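Local coordinates for tryptophan decarboxylase 1 (Oryza sativa subsp. japonica, PDB 6KHO) that catalyses the pyridoxal-phosphate-dependent decarboxylation of L-tryptophan to tryptamine, and of 5-hydroxy-L-tryptophan to serotonin, as a homodimer, at the interface of chains A and B. Coordinates in Å, arbitrary orientation; residue numbers count along the deposited sequence, not the author numbering. Chains: chain A/B, Tryptophan decarboxylase 1.

Contact 1: the interface of chains A and B. Residues chain A 66, 79-80, 83-84, 88; chain B 138, 141, 390-391, 394.
A:Leu66 and B:Met138 meet tip to tip at the apolar centre of this dimer contact. The methyl carbon CD1 of A:Leu66 lies 3.5 Å from the terminal methyl CE of B:Met138, a tight pair, and the two side chains cross at about a right angle. B:Leu141 adds its CD2 to the same leucine tip, and A:Val88 brings CG2 against B:Met138 CE.

B:Met138 also supports its own chain. Its side chain bends at chi2 and chi3 (137° and -77°), which lays CE over the centre of one face of the B:Trp390 ring. CB of B:Arg394 lies toward the rim of the opposite face. The indole is thus sandwiched within chain B, and its far edge is turned to helix 77-88 of chain A. There CH2 of B:Trp390 is 3.9 Å from CB of A:Glu83 and 3.6 Å from the backbone O of A:Thr80. The methyl CG2 of A:Thr80 packs on CG of B:Met391 at 3.7 Å.

The polar rim begins at the indole nitrogen. NE1 of B:Trp390 is joined to OE1 of A:Glu83 through a water, 3.0 Å from NE1. The carboxylate is nearly coplanar with the ring. B:Arg394 grips it side-on. Its NE donates to OE1 of A:Glu83 at 2.9 Å, and its NH2 forms a salt bridge with OE2 at 2.8 Å. Both oxygens lie close to the guanidinium plane, but both nitrogens approach from above the carboxylate plane. CG1 of A:Val79 packs beside NH2. An alanine at B:Arg394 would probably leave the A:Glu83 carboxylate without its charged mate and freer to turn.

The site joins helix 77-88 and the loop residue A:Leu66 of one subunit to helices 133-149 and 386-420 of the other, and so helps hold the homodimer together.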
loop_
_atom_site.group_PDB
_atom_site.type_symbol
_atom_site.label_atom_id
_atom_site.label_comp_id
_atom_site.label_asym_id
_atom_site.label_seq_id
_atom_site.Cartn_x
_atom_site.Cartn_y
_atom_site.Cartn_z
ATOM N N LEU A 66 -5.798 21.945 -15.722
ATOM C CA LEU A 66 -4.820 22.403 -14.752
ATOM C C LEU A 66 -3.594 22.801 -15.552
ATOM O O LEU A 66 -3.615 22.795 -16.777
ATOM C CB LEU A 66 -4.606 21.329 -13.688
ATOM C CG LEU A 66 -5.947 20.696 -13.304
ATOM C CD1 LEU A 66 -5.768 19.493 -12.394
ATOM C CD2 LEU A 66 -6.877 21.711 -12.661
ATOM N N VAL A 79 -9.873 27.593 -3.817
ATOM C CA VAL A 79 -9.514 27.453 -5.227
ATOM C C VAL A 79 -9.191 25.999 -5.556
ATOM O O VAL A 79 -9.602 25.477 -6.597
ATOM C CB VAL A 79 -8.338 28.386 -5.561
ATOM C CG1 VAL A 79 -7.797 28.091 -6.963
ATOM C CG2 VAL A 79 -8.770 29.851 -5.424
ATOM N N THR A 80 -8.456 25.320 -4.671
ATOM C CA THR A 80 -8.195 23.897 -4.862
ATOM C C THR A 80 -9.496 23.111 -4.960
ATOM O O THR A 80 -9.664 22.276 -5.853
ATOM C CB THR A 80 -7.333 23.383 -3.713
ATOM O OG1 THR A 80 -6.160 24.205 -3.625
ATOM C CG2 THR A 80 -6.943 21.914 -3.953
ATOM N N GLU A 83 -11.243 23.731 -8.338
ATOM C CA GLU A 83 -10.648 22.910 -9.397
ATOM C C GLU A 83 -11.003 21.439 -9.238
ATOM O O GLU A 83 -11.201 20.742 -10.237
ATOM C CB GLU A 83 -9.132 23.121 -9.436
ATOM C CG GLU A 83 -8.782 24.608 -9.687
ATOM C CD GLU A 83 -7.306 24.863 -9.953
ATOM O OE1 GLU A 83 -6.470 23.994 -9.637
ATOM O OE2 GLU A 83 -6.977 25.949 -10.477
ATOM N N LEU A 84 -11.114 20.953 -8.000
ATOM C CA LEU A 84 -11.658 19.617 -7.782
ATOM C C LEU A 84 -13.031 19.472 -8.432
ATOM O O LEU A 84 -13.295 18.501 -9.155
ATOM C CB LEU A 84 -11.746 19.332 -6.281
ATOM C CG LEU A 84 -12.397 18.006 -5.917
ATOM C CD1 LEU A 84 -11.476 16.849 -6.297
ATOM C CD2 LEU A 84 -12.739 17.976 -4.435
ATOM N N VAL A 88 -11.710 17.812 -11.928
ATOM C CA VAL A 88 -11.500 16.429 -11.505
ATOM C C VAL A 88 -12.806 15.642 -11.557
ATOM O O VAL A 88 -12.910 14.644 -12.282
ATOM C CB VAL A 88 -10.880 16.380 -10.096
ATOM C CG1 VAL A 88 -10.754 14.929 -9.613
ATOM C CG2 VAL A 88 -9.536 17.119 -10.073
ATOM N N MET B 138 -4.601 12.621 -12.910
ATOM C CA MET B 138 -4.103 13.386 -11.771
ATOM C C MET B 138 -2.840 12.766 -11.183
ATOM O O MET B 138 -1.920 13.486 -10.783
ATOM C CB MET B 138 -5.172 13.514 -10.688
ATOM C CG MET B 138 -4.659 14.388 -9.535
ATOM S SD MET B 138 -5.825 15.576 -8.892
ATOM C CE MET B 138 -5.814 16.870 -10.130
ATOM N N LEU B 141 -0.232 13.680 -13.541
ATOM C CA LEU B 141 0.036 15.114 -13.422
ATOM C C LEU B 141 0.860 15.426 -12.178
ATOM O O LEU B 141 1.858 16.159 -12.244
ATOM C CB LEU B 141 -1.282 15.883 -13.377
ATOM C CG LEU B 141 -1.097 17.402 -13.354
ATOM C CD1 LEU B 141 -0.508 17.878 -14.693
ATOM C CD2 LEU B 141 -2.420 18.097 -13.060
ATOM N N TRP B 390 -1.419 16.340 -5.367
ATOM C CA TRP B 390 -1.755 17.520 -6.157
ATOM C C TRP B 390 -2.276 18.646 -5.266
ATOM O O TRP B 390 -1.904 19.810 -5.447
ATOM C CB TRP B 390 -2.785 17.155 -7.229
ATOM C CG TRP B 390 -3.456 18.376 -7.844
ATOM C CD1 TRP B 390 -2.912 19.241 -8.758
ATOM C CD2 TRP B 390 -4.778 18.852 -7.576
ATOM N NE1 TRP B 390 -3.823 20.224 -9.079
ATOM C CE2 TRP B 390 -4.976 20.007 -8.368
ATOM C CE3 TRP B 390 -5.819 18.411 -6.748
ATOM C CZ2 TRP B 390 -6.171 20.726 -8.353
ATOM C CZ3 TRP B 390 -7.005 19.119 -6.733
ATOM C CH2 TRP B 390 -7.172 20.275 -7.528
ATOM N N MET B 391 -3.133 18.321 -4.291
ATOM C CA MET B 391 -3.674 19.366 -3.421
ATOM C C MET B 391 -2.577 20.067 -2.640
ATOM O O MET B 391 -2.653 21.280 -2.408
ATOM C CB MET B 391 -4.714 18.780 -2.461
ATOM C CG MET B 391 -6.032 18.455 -3.143
ATOM S SD MET B 391 -7.391 18.379 -1.964
ATOM C CE MET B 391 -8.796 18.345 -3.076
ATOM N N ARG B 394 -0.831 22.310 -5.257
ATOM C CA ARG B 394 -1.705 23.361 -5.792
ATOM C C ARG B 394 -2.066 24.393 -4.723
ATOM O O ARG B 394 -2.193 25.586 -5.024
ATOM C CB ARG B 394 -2.977 22.745 -6.393
ATOM C CG ARG B 394 -4.037 23.770 -6.903
ATOM C CD ARG B 394 -3.442 24.767 -7.935
ATOM N NE ARG B 394 -4.434 25.672 -8.547
ATOM C CZ ARG B 394 -4.342 27.004 -8.552
ATOM N NH1 ARG B 394 -3.314 27.609 -7.974
ATOM N NH2 ARG B 394 -5.280 27.743 -9.148
HETATM O O HOH W 1 -4.107 22.820 -10.475
#

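Contact 2: the interface of chains A and B. Residues chain A 354-355, 357, 380; chain B 214-216, 219, 222.
A:Val380 points one methyl at two residues of chain B. Its CG2 is 3.6 Å from CB of B:Thr216 and 3.7 Å from CE1 of the B:His214 ring. CG2 lies anti to the carbonyl carbon of its own residue, beside the backbone N, and this placement turns it toward B:Thr216 and B:His214. The A:Val380 and B:Thr216 side chains cross obliquely.

The imidazole of B:His214 is held from within its own chain. The backbone N of B:Thr216 donates to ND1 of B:His214 at 2.9 Å. The bond is nearly straight, 170° at the hydrogen, and close to the ring plane. It should restrict rotation of the ring.

A:Pro357 lies over the hydroxyl of B:Ser215. Its CB is 3.5 Å from OG of B:Ser215, with CG and CD a little farther off. This OG stands between its backbone N and carbonyl carbon (chi1 53°), which brings it to the proline and to a water shared with OG1 of A:Thr355. That OG1 is 2.6 Å from the water. The methyl CG2 of A:Thr355 turns instead to the aliphatic part of B:Lys219. The two side chains cross at about a right angle, with CG2 4.1 Å from CD of the lysine, a loose contact.

At the A:Glu354 end, B:Arg222 reaches chain A through a second water. NH2 donates to this water at 2.7 Å, and the water also meets the backbone O of A:Glu354. The water lies in the guanidinium plane, and CA of B:Lys219 sits over one face of that group. The polar links across this patch are therefore water-mediated.

In the fold, chain A contributes the loop residues A:Glu354, A:Thr355, A:Pro357 and A:Val380, and chain B contributes B:His214 and helix 215-223. A:Val380 binds pyridoxal phosphate. B:His214 binds serotonin and also lines the pyridoxal-phosphate pocket. The patch thus lies at an active site bordered by both subunits.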
loop_
_atom_site.group_PDB
_atom_site.type_symbol
_atom_site.label_atom_id
_atom_site.label_comp_id
_atom_site.label_asym_id
_atom_site.label_seq_id
_atom_site.Cartn_x
_atom_site.Cartn_y
_atom_site.Cartn_z
ATOM N N GLU A 354 11.246 -11.014 7.660
ATOM C CA GLU A 354 11.743 -10.219 8.774
ATOM C C GLU A 354 13.082 -9.573 8.436
ATOM O O GLU A 354 13.851 -10.075 7.609
ATOM C CB GLU A 354 11.883 -11.074 10.039
ATOM C CG GLU A 354 13.012 -12.123 9.964
ATOM C CD GLU A 354 12.912 -13.183 11.055
ATOM O OE1 GLU A 354 12.236 -12.926 12.079
ATOM O OE2 GLU A 354 13.502 -14.274 10.881
ATOM N N THR A 355 13.326 -8.421 9.064
ATOM C CA THR A 355 14.606 -7.725 9.076
ATOM C C THR A 355 14.860 -7.272 10.508
ATOM O O THR A 355 13.944 -7.224 11.331
ATOM C CB THR A 355 14.626 -6.502 8.147
ATOM O OG1 THR A 355 13.554 -5.605 8.506
ATOM C CG2 THR A 355 14.482 -6.926 6.694
ATOM N N PRO A 357 17.093 -4.252 11.423
ATOM C CA PRO A 357 18.013 -3.113 11.336
ATOM C C PRO A 357 18.194 -2.460 12.698
ATOM O O PRO A 357 17.255 -2.376 13.498
ATOM C CB PRO A 357 17.318 -2.171 10.350
ATOM C CG PRO A 357 15.878 -2.431 10.568
ATOM C CD PRO A 357 15.765 -3.919 10.872
ATOM N N VAL A 380 8.345 -1.393 4.945
ATOM C CA VAL A 380 8.688 -1.110 6.337
ATOM C C VAL A 380 7.551 -0.311 6.967
ATOM O O VAL A 380 6.846 -0.821 7.845
ATOM C CB VAL A 380 10.036 -0.372 6.459
ATOM C CG1 VAL A 380 10.446 -0.225 7.936
ATOM C CG2 VAL A 380 11.121 -1.125 5.697
ATOM N N HIS B 214 19.252 0.750 3.046
ATOM C CA HIS B 214 18.290 0.178 3.978
ATOM C C HIS B 214 18.229 -1.338 3.833
ATOM O O HIS B 214 18.295 -1.873 2.724
ATOM C CB HIS B 214 16.900 0.775 3.748
ATOM C CG HIS B 214 15.984 0.642 4.929
ATOM N ND1 HIS B 214 15.485 -0.573 5.355
ATOM C CD2 HIS B 214 15.490 1.574 5.785
ATOM C CE1 HIS B 214 14.721 -0.385 6.419
ATOM N NE2 HIS B 214 14.705 0.910 6.698
ATOM N N SER B 215 18.104 -2.037 4.967
ATOM C CA SER B 215 17.973 -3.493 4.927
ATOM C C SER B 215 16.755 -3.941 4.129
ATOM O O SER B 215 16.739 -5.071 3.629
ATOM C CB SER B 215 17.899 -4.071 6.345
ATOM O OG SER B 215 16.879 -3.426 7.092
ATOM N N THR B 216 15.742 -3.088 3.975
ATOM C CA THR B 216 14.613 -3.505 3.155
ATOM C C THR B 216 15.014 -3.695 1.695
ATOM O O THR B 216 14.352 -4.453 0.980
ATOM C CB THR B 216 13.457 -2.503 3.285
ATOM O OG1 THR B 216 12.229 -3.142 2.907
ATOM C CG2 THR B 216 13.689 -1.286 2.435
ATOM N N LYS B 219 16.256 -7.319 1.518
ATOM C CA LYS B 219 15.051 -8.137 1.565
ATOM C C LYS B 219 14.345 -8.161 0.212
ATOM O O LYS B 219 13.919 -9.225 -0.259
ATOM C CB LYS B 219 14.102 -7.616 2.644
ATOM C CG LYS B 219 12.671 -8.148 2.530
ATOM C CD LYS B 219 11.818 -7.558 3.676
ATOM C CE LYS B 219 10.336 -7.907 3.561
ATOM N NZ LYS B 219 9.570 -7.356 4.724
ATOM N N ARG B 222 15.939 -10.564 -2.128
ATOM C CA ARG B 222 15.574 -11.958 -1.880
ATOM C C ARG B 222 14.151 -12.235 -2.349
ATOM O O ARG B 222 13.868 -13.312 -2.888
ATOM C CB ARG B 222 15.745 -12.304 -0.391
ATOM C CG ARG B 222 17.184 -12.141 0.105
ATOM C CD ARG B 222 17.403 -12.687 1.530
ATOM N NE ARG B 222 16.672 -11.924 2.544
ATOM C CZ ARG B 222 17.124 -10.812 3.120
ATOM N NH1 ARG B 222 18.308 -10.315 2.783
ATOM N NH2 ARG B 222 16.393 -10.195 4.036
HETATM O O HOH W 2 14.017 -10.829 5.026
HETATM O O HOH W 3 13.816 -3.472 7.078
#

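Contact 1 and contact 2 lie in the same interface between chains A and B, with their C-alpha centres about 36 Å apart. They share no residues, and no helix or strand belongs to both. Contact 1 is helix packing, about 32 Å from the active-site A:Tyr359. Contact 2 is an active-site border, where residues of the cofactor and product sites come together across the chains. The two-fold symmetry gives each contact a twin. Contact 1 thus probably serves dimer stability, while contact 2 probably ties dimer formation to the shape of the active site.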